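PDB 1QWK: aldo-keto reductase family 1 member C1 from Caenorhabditis elegans, which probably acts as an NADPH-dependent aldose reductase, reducing carbonyl substrates as other aldo-keto reductases do. Local coordinates for residues 34-39 / 62-67; 38-43 / 68-73; 245-250 / 270-275. One frame throughout, in Å; residues are numbered along the deposited sequence.

Overall arrangement
Contacts 1 and 3 join helices in the outer layer of a TIM barrel, and contact 2 sets the end of one such helix against a loop. Contacts 1 and 2 adjoin, their centres about 6 Å apart: they share V39, and K36 of contact 1 forms a salt bridge with E68 of contact 2. Contact 3 is centred about 21 Å from contact 1 and 19 Å from contact 2. Through A34 and A38, helix 28-41 packs on I270 of helix 267-274, which follows the eighth strand, while Y43 OH just beyond it is hydrogen-bonded to I270 O (2.7 Å). In contact 1 the V35 side chain lies about 10 Å from that of Y52, the probable proton donor.

Contact 1 of 3, residues 34-39 / 62-67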
ATOM      1  N   ALA A  34     -11.249  -6.094  11.338  1.00 22.64           N
ATOM      2  CA  ALA A  34     -10.784  -4.877  10.687  1.00 21.91           C
ATOM      3  C   ALA A  34     -11.427  -4.686   9.314  1.00 21.01           C
ATOM      4  O   ALA A  34     -11.876  -3.591   8.978  1.00 21.15           O
ATOM      5  CB  ALA A  34      -9.261  -4.905  10.553  1.00 21.18           C
ATOM      6  N   VAL A  35     -11.468  -5.752   8.523  1.00 19.67           N
ATOM      7  CA  VAL A  35     -12.051  -5.674   7.192  1.00 20.36           C
ATOM      8  C   VAL A  35     -13.533  -5.320   7.256  1.00 20.46           C
ATOM      9  O   VAL A  35     -13.990  -4.415   6.558  1.00 20.26           O
ATOM     10  CB  VAL A  35     -11.872  -7.010   6.420  1.00 20.73           C
ATOM     11  CG1 VAL A  35     -12.679  -6.989   5.131  1.00 22.50           C
ATOM     12  CG2 VAL A  35     -10.396  -7.225   6.099  1.00 22.17           C
ATOM     13  N   LYS A  36     -14.285  -6.020   8.102  1.00 21.72           N
ATOM     14  CA  LYS A  36     -15.716  -5.750   8.218  1.00 22.17           C
ATOM     15  C   LYS A  36     -15.999  -4.339   8.717  1.00 23.29           C
ATOM     16  O   LYS A  36     -16.932  -3.683   8.251  1.00 24.16           O
ATOM     17  CB  LYS A  36     -16.373  -6.783   9.136  1.00 23.93           C
ATOM     18  CG  LYS A  36     -16.172  -8.210   8.649  1.00 26.99           C
ATOM     19  CD  LYS A  36     -16.936  -9.229   9.487  1.00 29.18           C
ATOM     20  CE  LYS A  36     -18.434  -9.140   9.252  1.00 32.72           C
ATOM     21  NZ  LYS A  36     -19.170 -10.149  10.068  1.00 35.12           N
ATOM     22  N   THR A  37     -15.190  -3.867   9.658  1.00 22.43           N
ATOM     23  CA  THR A  37     -15.368  -2.522  10.194  1.00 23.08           C
ATOM     24  C   THR A  37     -15.100  -1.490   9.103  1.00 22.71           C
ATOM     25  O   THR A  37     -15.846  -0.519   8.947  1.00 22.12           O
ATOM     26  CB  THR A  37     -14.406  -2.256  11.369  1.00 23.51           C
ATOM     27  OG1 THR A  37     -14.691  -3.169  12.438  1.00 26.16           O
ATOM     28  CG2 THR A  37     -14.567  -0.831  11.872  1.00 24.74           C
ATOM     29  N   ALA A  38     -14.032  -1.711   8.343  1.00 21.27           N
ATOM     30  CA  ALA A  38     -13.651  -0.796   7.276  1.00 20.37           C
ATOM     31  C   ALA A  38     -14.713  -0.725   6.185  1.00 20.16           C
ATOM     32  O   ALA A  38     -15.109   0.362   5.758  1.00 20.23           O
ATOM     33  CB  ALA A  38     -12.314  -1.225   6.676  1.00 20.83           C
ATOM     34  N   VAL A  39     -15.174  -1.882   5.726  1.00 20.07           N
ATOM     35  CA  VAL A  39     -16.184  -1.906   4.675  1.00 21.69           C
ATOM     36  C   VAL A  39     -17.486  -1.259   5.140  1.00 21.38           C
ATOM     37  O   VAL A  39     -18.115  -0.514   4.390  1.00 20.88           O
ATOM     38  CB  VAL A  39     -16.452  -3.350   4.193  1.00 22.07           C
ATOM     39  CG1 VAL A  39     -17.603  -3.368   3.190  1.00 22.68           C
ATOM     40  CG2 VAL A  39     -15.198  -3.914   3.545  1.00 22.35           C
ATOM     41  N   ILE A  62     -14.676 -11.317   3.598  1.00 23.30           N
ATOM     42  CA  ILE A  62     -15.411 -10.921   2.401  1.00 24.18           C
ATOM     43  C   ILE A  62     -16.654 -11.788   2.232  1.00 26.62           C
ATOM     44  O   ILE A  62     -17.725 -11.292   1.886  1.00 25.89           O
ATOM     45  CB  ILE A  62     -14.531 -11.049   1.146  1.00 25.10           C
ATOM     46  CG1 ILE A  62     -13.370 -10.050   1.234  1.00 23.87           C
ATOM     47  CG2 ILE A  62     -15.367 -10.805  -0.105  1.00 23.72           C
ATOM     48  CD1 ILE A  62     -12.371 -10.161   0.100  1.00 24.54           C
ATOM     49  N   LYS A  63     -16.503 -13.083   2.487  1.00 27.21           N
ATOM     50  CA  LYS A  63     -17.616 -14.012   2.365  1.00 30.35           C
ATOM     51  C   LYS A  63     -18.758 -13.571   3.283  1.00 30.00           C
ATOM     52  O   LYS A  63     -19.913 -13.503   2.862  1.00 31.49           O
ATOM     53  CB  LYS A  63     -17.156 -15.425   2.730  1.00 31.73           C
ATOM     54  CG  LYS A  63     -18.116 -16.529   2.308  1.00 35.55           C
ATOM     55  CD  LYS A  63     -17.571 -17.900   2.682  1.00 37.10           C
ATOM     56  CE  LYS A  63     -18.343 -19.023   2.000  1.00 40.19           C
ATOM     57  NZ  LYS A  63     -19.790 -19.031   2.358  1.00 41.97           N
ATOM     58  N   GLU A  64     -18.429 -13.263   4.535  1.00 30.82           N
ATOM     59  CA  GLU A  64     -19.427 -12.823   5.504  1.00 31.53           C
ATOM     60  C   GLU A  64     -20.094 -11.520   5.071  1.00 30.73           C
ATOM     61  O   GLU A  64     -21.309 -11.359   5.212  1.00 30.69           O
ATOM     62  CB  GLU A  64     -18.784 -12.645   6.883  1.00 32.65           C
ATOM     63  CG  GLU A  64     -18.510 -13.951   7.617  1.00 35.47           C
ATOM     64  CD  GLU A  64     -17.735 -13.749   8.909  1.00 37.74           C
ATOM     65  OE1 GLU A  64     -18.088 -12.835   9.688  1.00 39.91           O
ATOM     66  OE2 GLU A  64     -16.777 -14.513   9.155  1.00 39.37           O
ATOM     67  N   LEU A  65     -19.302 -10.590   4.546  1.00 29.02           N
ATOM     68  CA  LEU A  65     -19.833  -9.313   4.086  1.00 30.58           C
ATOM     69  C   LEU A  65     -20.850  -9.516   2.966  1.00 31.27           C
ATOM     70  O   LEU A  65     -21.892  -8.859   2.939  1.00 32.47           O
ATOM     71  CB  LEU A  65     -18.697  -8.412   3.590  1.00 29.98           C
ATOM     72  CG  LEU A  65     -17.809  -7.774   4.663  1.00 29.88           C
ATOM     73  CD1 LEU A  65     -16.582  -7.154   4.008  1.00 29.98           C
ATOM     74  CD2 LEU A  65     -18.598  -6.721   5.431  1.00 29.76           C
ATOM     75  N   LEU A  66     -20.545 -10.427   2.046  1.00 31.71           N
ATOM     76  CA  LEU A  66     -21.439 -10.711   0.930  1.00 32.71           C
ATOM     77  C   LEU A  66     -22.739 -11.353   1.412  1.00 34.19           C
ATOM     78  O   LEU A  66     -23.822 -10.990   0.953  1.00 34.45           O
ATOM     79  CB  LEU A  66     -20.749 -11.630  -0.084  1.00 32.30           C
ATOM     80  CG  LEU A  66     -19.505 -11.068  -0.787  1.00 33.11           C
ATOM     81  CD1 LEU A  66     -18.892 -12.134  -1.679  1.00 32.78           C
ATOM     82  CD2 LEU A  66     -19.883  -9.845  -1.602  1.00 33.81           C
ATOM     83  N   GLU A  67     -22.629 -12.300   2.337  1.00 36.27           N
ATOM     84  CA  GLU A  67     -23.804 -12.983   2.870  1.00 38.62           C
ATOM     85  C   GLU A  67     -24.688 -12.025   3.667  1.00 39.06           C
ATOM     86  O   GLU A  67     -25.913 -12.167   3.684  1.00 39.53           O
ATOM     87  CB  GLU A  67     -23.378 -14.156   3.759  1.00 40.14           C
ATOM     88  CG  GLU A  67     -22.525 -15.195   3.043  1.00 43.47           C
ATOM     89  CD  GLU A  67     -22.191 -16.391   3.921  1.00 45.11           C
ATOM     90  OE1 GLU A  67     -21.682 -16.187   5.046  1.00 46.52           O
ATOM     91  OE2 GLU A  67     -22.430 -17.537   3.481  1.00 47.37           O
TER
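Two neighbouring outer helices of the TIM barrel, 28-41 and 55-68, meet where L65 enters between V35, K36 and V39. The local axes approach to 10.0 Å and cross at -41°. L65 carries most of the apolar contact and uses both methyls. Its CD1 meets V39 tip to tip, 3.6 Å from V39 CG2, and also reaches V35 CG1 at 4.1 Å. Its CD2 lies over the helix, 4.1 Å from K36 CA, and also borders V39 CG1. The chain passes from the first helix to the second through strand 45-47, so this is packing between successive helices of the beta/alpha barrel, with strand 21-22 beneath: L21 touches V35. Nearer the surface, K36 adds a charged link. Its chain is bent at chi3 (71°), which sets CE, and the ammonium beyond it lies 2.9 Å from E64 OE1, in a salt bridge where the two side chains cross at about a right angle. NZ meets that oxygen on its anti side, 17° out of the carboxylate plane. A second salt bridge, to E68 one turn further along helix 55-68, gives K36 NZ two carboxylate partners, which would probably stabilise its positive charge.

Contact 2 of 3, residues 38-43 / 68-73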
ATOM      1  N   ALA A  38     -14.032  -1.711   8.343  1.00 21.27           N
ATOM      2  CA  ALA A  38     -13.651  -0.796   7.276  1.00 20.37           C
ATOM      3  C   ALA A  38     -14.713  -0.725   6.185  1.00 20.16           C
ATOM      4  O   ALA A  38     -15.109   0.362   5.758  1.00 20.23           O
ATOM      5  CB  ALA A  38     -12.314  -1.225   6.676  1.00 20.83           C
ATOM      6  N   VAL A  39     -15.174  -1.882   5.726  1.00 20.07           N
ATOM      7  CA  VAL A  39     -16.184  -1.906   4.675  1.00 21.69           C
ATOM      8  C   VAL A  39     -17.486  -1.259   5.140  1.00 21.38           C
ATOM      9  O   VAL A  39     -18.115  -0.514   4.390  1.00 20.88           O
ATOM     10  CB  VAL A  39     -16.452  -3.350   4.193  1.00 22.07           C
ATOM     11  CG1 VAL A  39     -17.603  -3.368   3.190  1.00 22.68           C
ATOM     12  CG2 VAL A  39     -15.198  -3.914   3.545  1.00 22.35           C
ATOM     13  N   LYS A  40     -17.895  -1.531   6.375  1.00 24.13           N
ATOM     14  CA  LYS A  40     -19.126  -0.933   6.876  1.00 24.23           C
ATOM     15  C   LYS A  40     -18.959   0.577   7.041  1.00 24.84           C
ATOM     16  O   LYS A  40     -19.939   1.322   7.012  1.00 27.53           O
ATOM     17  CB  LYS A  40     -19.525  -1.567   8.208  1.00 26.56           C
ATOM     18  CG  LYS A  40     -19.940  -3.021   8.093  1.00 28.45           C
ATOM     19  CD  LYS A  40     -20.160  -3.626   9.466  1.00 33.02           C
ATOM     20  CE  LYS A  40     -20.541  -5.092   9.374  1.00 35.95           C
ATOM     21  NZ  LYS A  40     -20.707  -5.690  10.726  1.00 39.22           N
ATOM     22  N   ALA A  41     -17.717   1.025   7.205  1.00 23.15           N
ATOM     23  CA  ALA A  41     -17.427   2.450   7.363  1.00 23.57           C
ATOM     24  C   ALA A  41     -17.380   3.182   6.024  1.00 23.18           C
ATOM     25  O   ALA A  41     -17.553   4.402   5.972  1.00 24.51           O
ATOM     26  CB  ALA A  41     -16.105   2.637   8.101  1.00 23.58           C
ATOM     27  N   GLY A  42     -17.144   2.443   4.943  1.00 22.00           N
ATOM     28  CA  GLY A  42     -17.092   3.066   3.632  1.00 21.05           C
ATOM     29  C   GLY A  42     -15.904   2.659   2.781  1.00 19.74           C
ATOM     30  O   GLY A  42     -15.870   2.957   1.587  1.00 20.83           O
ATOM     31  N   TYR A  43     -14.924   1.992   3.386  1.00 20.17           N
ATOM     32  CA  TYR A  43     -13.742   1.549   2.642  1.00 18.72           C
ATOM     33  C   TYR A  43     -14.164   0.563   1.567  1.00 18.06           C
ATOM     34  O   TYR A  43     -14.974  -0.323   1.825  1.00 18.90           O
ATOM     35  CB  TYR A  43     -12.756   0.836   3.563  1.00 17.50           C
ATOM     36  CG  TYR A  43     -11.978   1.721   4.501  1.00 19.20           C
ATOM     37  CD1 TYR A  43     -10.625   1.979   4.277  1.00 20.23           C
ATOM     38  CD2 TYR A  43     -12.561   2.230   5.657  1.00 17.97           C
ATOM     39  CE1 TYR A  43      -9.871   2.710   5.187  1.00 20.51           C
ATOM     40  CE2 TYR A  43     -11.814   2.966   6.574  1.00 20.18           C
ATOM     41  CZ  TYR A  43     -10.471   3.195   6.337  1.00 20.77           C
ATOM     42  OH  TYR A  43      -9.716   3.875   7.265  1.00 22.32           O
ATOM     43  N   GLU A  68     -24.064 -11.051   4.324  1.00 38.38           N
ATOM     44  CA  GLU A  68     -24.794 -10.066   5.116  1.00 38.45           C
ATOM     45  C   GLU A  68     -25.442  -9.014   4.223  1.00 38.11           C
ATOM     46  O   GLU A  68     -26.278  -8.231   4.677  1.00 38.45           O
ATOM     47  CB  GLU A  68     -23.847  -9.385   6.108  1.00 39.61           C
ATOM     48  CG  GLU A  68     -23.445 -10.262   7.281  1.00 42.21           C
ATOM     49  CD  GLU A  68     -22.293  -9.683   8.078  1.00 43.22           C
ATOM     50  OE1 GLU A  68     -22.355  -8.487   8.439  1.00 45.03           O
ATOM     51  OE2 GLU A  68     -21.327 -10.426   8.348  1.00 45.81           O
ATOM     52  N   GLY A  69     -25.052  -9.002   2.952  1.00 36.18           N
ATOM     53  CA  GLY A  69     -25.608  -8.045   2.013  1.00 34.49           C
ATOM     54  C   GLY A  69     -25.030  -6.649   2.149  1.00 34.23           C
ATOM     55  O   GLY A  69     -25.611  -5.681   1.660  1.00 35.01           O
ATOM     56  N   VAL A  70     -23.883  -6.540   2.811  1.00 33.15           N
ATOM     57  CA  VAL A  70     -23.237  -5.249   3.005  1.00 31.78           C
ATOM     58  C   VAL A  70     -22.755  -4.690   1.671  1.00 31.04           C
ATOM     59  O   VAL A  70     -22.945  -3.512   1.378  1.00 31.81           O
ATOM     60  CB  VAL A  70     -22.034  -5.367   3.960  1.00 31.83           C
ATOM     61  CG1 VAL A  70     -21.387  -4.003   4.156  1.00 32.04           C
ATOM     62  CG2 VAL A  70     -22.491  -5.934   5.295  1.00 31.79           C
ATOM     63  N   VAL A  71     -22.126  -5.543   0.871  1.00 30.29           N
ATOM     64  CA  VAL A  71     -21.625  -5.144  -0.439  1.00 29.09           C
ATOM     65  C   VAL A  71     -21.620  -6.333  -1.388  1.00 29.23           C
ATOM     66  O   VAL A  71     -21.847  -7.472  -0.980  1.00 28.33           O
ATOM     67  CB  VAL A  71     -20.174  -4.585  -0.360  1.00 30.11           C
ATOM     68  CG1 VAL A  71     -20.167  -3.228   0.318  1.00 29.68           C
ATOM     69  CG2 VAL A  71     -19.278  -5.556   0.397  1.00 27.88           C
ATOM     70  N   LYS A  72     -21.378  -6.049  -2.663  1.00 30.00           N
ATOM     71  CA  LYS A  72     -21.290  -7.078  -3.687  1.00 30.40           C
ATOM     72  C   LYS A  72     -19.824  -7.121  -4.106  1.00 30.20           C
ATOM     73  O   LYS A  72     -19.100  -6.142  -3.930  1.00 29.61           O
ATOM     74  CB  LYS A  72     -22.155  -6.715  -4.893  1.00 33.04           C
ATOM     75  CG  LYS A  72     -23.645  -6.774  -4.625  1.00 36.70           C
ATOM     76  CD  LYS A  72     -24.442  -6.451  -5.874  1.00 38.87           C
ATOM     77  CE  LYS A  72     -25.929  -6.663  -5.638  1.00 40.94           C
ATOM     78  NZ  LYS A  72     -26.220  -8.082  -5.266  1.00 42.77           N
ATOM     79  N   ARG A  73     -19.393  -8.253  -4.655  1.00 29.77           N
ATOM     80  CA  ARG A  73     -18.010  -8.413  -5.096  1.00 30.46           C
ATOM     81  C   ARG A  73     -17.542  -7.261  -5.973  1.00 30.23           C
ATOM     82  O   ARG A  73     -16.458  -6.713  -5.772  1.00 30.51           O
ATOM     83  CB  ARG A  73     -17.850  -9.718  -5.883  1.00 30.74           C
ATOM     84  CG  ARG A  73     -16.503  -9.850  -6.594  1.00 30.49           C
ATOM     85  CD  ARG A  73     -15.385 -10.034  -5.589  1.00 29.92           C
ATOM     86  NE  ARG A  73     -14.056 -10.105  -6.202  1.00 28.71           N
ATOM     87  CZ  ARG A  73     -13.297  -9.049  -6.482  1.00 27.88           C
ATOM     88  NH1 ARG A  73     -13.729  -7.824  -6.212  1.00 23.68           N
ATOM     89  NH2 ARG A  73     -12.089  -9.219  -7.002  1.00 24.15           N
TER
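The last turn of helix 28-41 faces the segment 68-73, which leads out of helix 55-68, K40 and V70 being the closest pair at 7.1 Å between their CA atoms. Both chains turn on glycines of positive phi: G42 is the first residue to leave the helix on one side, and on the other G69 closes helix 55-68 in a Schellman motif, after which V70 and V71 turn their side chains toward V39. V39 CG1, anti to the backbone N (chi1 175°), is the methyl that meets both. It touches V70 CG1 at 4.0 Å and lies evenly against the two methyls of V71, 3.9 Å from V71 CG1 and 3.9 Å from V71 CG2. L65 also packs on V70, and R44 and L76 touch V71, so the valines join the helix to the loop leading into strand 77-82. On the solvent side the aliphatic part of K40 skirts V70, CG lying 4.3 Å from V70 CG1. The extended K40 chain then crosses that of E68 at about a right angle, but NZ stays 4.0 Å from E68 OE1, a long salt bridge without a hydrogen bond. Since E68 OE2 pairs with K36, the attraction of K40 is probably a weaker, electrostatic supplement to an apolar contact.

Contact 3 of 3, residues 245-250 / 270-275; sequences PAQVLL and IKENFE
The carboxamide of Q247 lies flat between parts of E272 and E275. E275 O sits over one face, 3.7 Å from Q247 CD, while E272 CG lies on the other, displaced toward the nitrogen and 3.6 Å from Q247 NE2. Both polar ends are engaged. In the amide plane, NE2 donates to E272 O at 3.0 Å, with a nearly straight N-H...O angle of 178°; OE1 accepts from the backbone N of T244, just ahead of the helix. These two bonds would fix the rotation of the amide and distinguish its N from its O. E272 O is gripped twice: NE2, tilted 28° from the carbonyl plane, and E275 N come to it from opposite faces of that plane. An alanine in place of Q247 would probably leave E272 O with E275 N alone of these two donors and deprive T244 N of its side-chain acceptor. Beside the amide, the extended E272 chain brings OE2 to 3.7 Å from A246 CB, and the same oxygen is hydrogen-bonded to T244 OG1. L250 crosses N273 obliquely, its CD1 lying 3.6 Å from N273 CB and 3.5 Å from N273 O. That carbonyl oxygen is buried here against a methyl and has no polar partner. The local axes, 9.4 Å apart at closest approach, cross at -51°. Helices 245-255 and 267-274 flank strand 259-261 in sequence, the helix-strand-helix succession that completes the eightfold barrel of aldo-keto reductases.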
ATOM      1  N   PRO A 245      -4.098  15.332  13.270  1.00 19.71           N
ATOM      2  CA  PRO A 245      -2.812  15.277  12.568  1.00 19.99           C
ATOM      3  C   PRO A 245      -2.770  14.131  11.560  1.00 19.96           C
ATOM      4  O   PRO A 245      -2.249  14.283  10.455  1.00 18.89           O
ATOM      5  CB  PRO A 245      -1.818  15.085  13.705  1.00 19.76           C
ATOM      6  CG  PRO A 245      -2.434  15.925  14.795  1.00 21.00           C
ATOM      7  CD  PRO A 245      -3.897  15.538  14.718  1.00 21.38           C
ATOM      8  N   ALA A 246      -3.317  12.982  11.951  1.00 18.73           N
ATOM      9  CA  ALA A 246      -3.346  11.826  11.064  1.00 19.20           C
ATOM     10  C   ALA A 246      -4.168  12.122   9.810  1.00 19.97           C
ATOM     11  O   ALA A 246      -3.755  11.797   8.695  1.00 19.64           O
ATOM     12  CB  ALA A 246      -3.922  10.610  11.793  1.00 19.57           C
ATOM     13  N   GLN A 247      -5.330  12.738   9.982  1.00 18.27           N
ATOM     14  CA  GLN A 247      -6.165  13.057   8.829  1.00 17.65           C
ATOM     15  C   GLN A 247      -5.448  14.030   7.897  1.00 17.43           C
ATOM     16  O   GLN A 247      -5.597  13.958   6.677  1.00 16.53           O
ATOM     17  CB  GLN A 247      -7.510  13.615   9.304  1.00 19.63           C
ATOM     18  CG  GLN A 247      -8.254  12.604  10.164  1.00 21.33           C
ATOM     19  CD  GLN A 247      -9.489  13.165  10.833  1.00 23.78           C
ATOM     20  OE1 GLN A 247      -9.524  14.327  11.231  1.00 23.57           O
ATOM     21  NE2 GLN A 247     -10.506  12.326  10.985  1.00 23.13           N
ATOM     22  N   VAL A 248      -4.653  14.927   8.469  1.00 17.88           N
ATOM     23  CA  VAL A 248      -3.903  15.881   7.662  1.00 18.40           C
ATOM     24  C   VAL A 248      -2.825  15.145   6.851  1.00 17.56           C
ATOM     25  O   VAL A 248      -2.624  15.436   5.672  1.00 17.19           O
ATOM     26  CB  VAL A 248      -3.251  16.971   8.548  1.00 18.22           C
ATOM     27  CG1 VAL A 248      -2.309  17.831   7.716  1.00 18.90           C
ATOM     28  CG2 VAL A 248      -4.337  17.850   9.167  1.00 19.52           C
ATOM     29  N   LEU A 249      -2.136  14.190   7.474  1.00 17.39           N
ATOM     30  CA  LEU A 249      -1.104  13.428   6.765  1.00 17.65           C
ATOM     31  C   LEU A 249      -1.704  12.602   5.626  1.00 18.78           C
ATOM     32  O   LEU A 249      -1.099  12.460   4.561  1.00 18.53           O
ATOM     33  CB  LEU A 249      -0.362  12.501   7.730  1.00 16.77           C
ATOM     34  CG  LEU A 249       0.553  13.191   8.745  1.00 18.09           C
ATOM     35  CD1 LEU A 249       1.200  12.135   9.627  1.00 19.98           C
ATOM     36  CD2 LEU A 249       1.622  14.008   8.019  1.00 19.35           C
ATOM     37  N   LEU A 250      -2.892  12.051   5.850  1.00 17.82           N
ATOM     38  CA  LEU A 250      -3.550  11.263   4.816  1.00 17.70           C
ATOM     39  C   LEU A 250      -3.995  12.168   3.670  1.00 17.51           C
ATOM     40  O   LEU A 250      -3.815  11.826   2.500  1.00 16.86           O
ATOM     41  CB  LEU A 250      -4.756  10.514   5.396  1.00 18.48           C
ATOM     42  CG  LEU A 250      -4.411   9.495   6.489  1.00 18.18           C
ATOM     43  CD1 LEU A 250      -5.684   8.835   7.004  1.00 20.02           C
ATOM     44  CD2 LEU A 250      -3.450   8.446   5.931  1.00 20.74           C
ATOM     45  N   ILE A 270      -9.656   3.182  12.377  1.00 24.05           N
ATOM     46  CA  ILE A 270     -10.104   2.849  11.029  1.00 23.39           C
ATOM     47  C   ILE A 270     -11.172   3.859  10.615  1.00 23.38           C
ATOM     48  O   ILE A 270     -11.196   4.325   9.476  1.00 22.68           O
ATOM     49  CB  ILE A 270     -10.690   1.413  10.962  1.00 22.36           C
ATOM     50  CG1 ILE A 270      -9.566   0.388  11.163  1.00 23.78           C
ATOM     51  CG2 ILE A 270     -11.391   1.188   9.617  1.00 22.15           C
ATOM     52  CD1 ILE A 270     -10.030  -1.053  11.227  1.00 24.73           C
ATOM     53  N   LYS A 271     -12.052   4.207  11.547  1.00 24.02           N
ATOM     54  CA  LYS A 271     -13.105   5.170  11.254  1.00 24.69           C
ATOM     55  C   LYS A 271     -12.524   6.572  11.106  1.00 24.47           C
ATOM     56  O   LYS A 271     -12.936   7.331  10.232  1.00 25.66           O
ATOM     57  CB  LYS A 271     -14.161   5.162  12.360  1.00 26.16           C
ATOM     58  CG  LYS A 271     -15.003   3.893  12.408  1.00 29.35           C
ATOM     59  CD  LYS A 271     -16.019   3.972  13.534  1.00 33.13           C
ATOM     60  CE  LYS A 271     -16.900   2.739  13.597  1.00 34.57           C
ATOM     61  NZ  LYS A 271     -17.838   2.820  14.755  1.00 36.25           N
ATOM     62  N   GLU A 272     -11.561   6.903  11.960  1.00 25.53           N
ATOM     63  CA  GLU A 272     -10.919   8.214  11.924  1.00 25.48           C
ATOM     64  C   GLU A 272     -10.202   8.460  10.598  1.00 23.59           C
ATOM     65  O   GLU A 272     -10.341   9.524  10.003  1.00 22.58           O
ATOM     66  CB  GLU A 272      -9.904   8.335  13.064  1.00 28.27           C
ATOM     67  CG  GLU A 272      -9.286   9.728  13.203  1.00 31.98           C
ATOM     68  CD  GLU A 272      -8.037   9.734  14.072  1.00 33.53           C
ATOM     69  OE1 GLU A 272      -8.023   9.030  15.104  1.00 36.35           O
ATOM     70  OE2 GLU A 272      -7.076  10.456  13.731  1.00 31.30           O
ATOM     71  N   ASN A 273      -9.435   7.474  10.142  1.00 23.39           N
ATOM     72  CA  ASN A 273      -8.683   7.611   8.903  1.00 22.36           C
ATOM     73  C   ASN A 273      -9.552   7.799   7.659  1.00 23.05           C
ATOM     74  O   ASN A 273      -9.074   8.295   6.643  1.00 21.67           O
ATOM     75  CB  ASN A 273      -7.759   6.406   8.698  1.00 22.94           C
ATOM     76  CG  ASN A 273      -6.715   6.265   9.799  1.00 22.60           C
ATOM     77  OD1 ASN A 273      -6.327   7.244  10.434  1.00 24.34           O
ATOM     78  ND2 ASN A 273      -6.241   5.043  10.012  1.00 23.14           N
ATOM     79  N   PHE A 274     -10.820   7.402   7.734  1.00 21.54           N
ATOM     80  CA  PHE A 274     -11.719   7.534   6.587  1.00 22.05           C
ATOM     81  C   PHE A 274     -12.318   8.931   6.474  1.00 21.39           C
ATOM     82  O   PHE A 274     -12.812   9.323   5.412  1.00 21.44           O
ATOM     83  CB  PHE A 274     -12.855   6.506   6.683  1.00 23.07           C
ATOM     84  CG  PHE A 274     -13.647   6.355   5.410  1.00 23.93           C
ATOM     85  CD1 PHE A 274     -13.086   5.724   4.299  1.00 23.64           C
ATOM     86  CD2 PHE A 274     -14.944   6.851   5.317  1.00 24.29           C
ATOM     87  CE1 PHE A 274     -13.803   5.588   3.112  1.00 25.87           C
ATOM     88  CE2 PHE A 274     -15.673   6.721   4.132  1.00 25.03           C
ATOM     89  CZ  PHE A 274     -15.098   6.086   3.026  1.00 26.12           C
ATOM     90  N   GLU A 275     -12.278   9.687   7.567  1.00 21.43           N
ATOM     91  CA  GLU A 275     -12.846  11.040   7.582  1.00 22.64           C
ATOM     92  C   GLU A 275     -11.883  12.082   7.032  1.00 22.97           C
ATOM     93  O   GLU A 275     -11.476  12.998   7.739  1.00 22.30           O
ATOM     94  CB  GLU A 275     -13.249  11.409   9.010  1.00 26.30           C
ATOM     95  CG  GLU A 275     -14.276  10.462   9.599  1.00 33.49           C
ATOM     96  CD  GLU A 275     -15.566  10.438   8.805  1.00 38.08           C
ATOM     97  OE1 GLU A 275     -16.235  11.493   8.719  1.00 43.08           O
ATOM     98  OE2 GLU A 275     -15.916   9.365   8.261  1.00 42.57           O
TER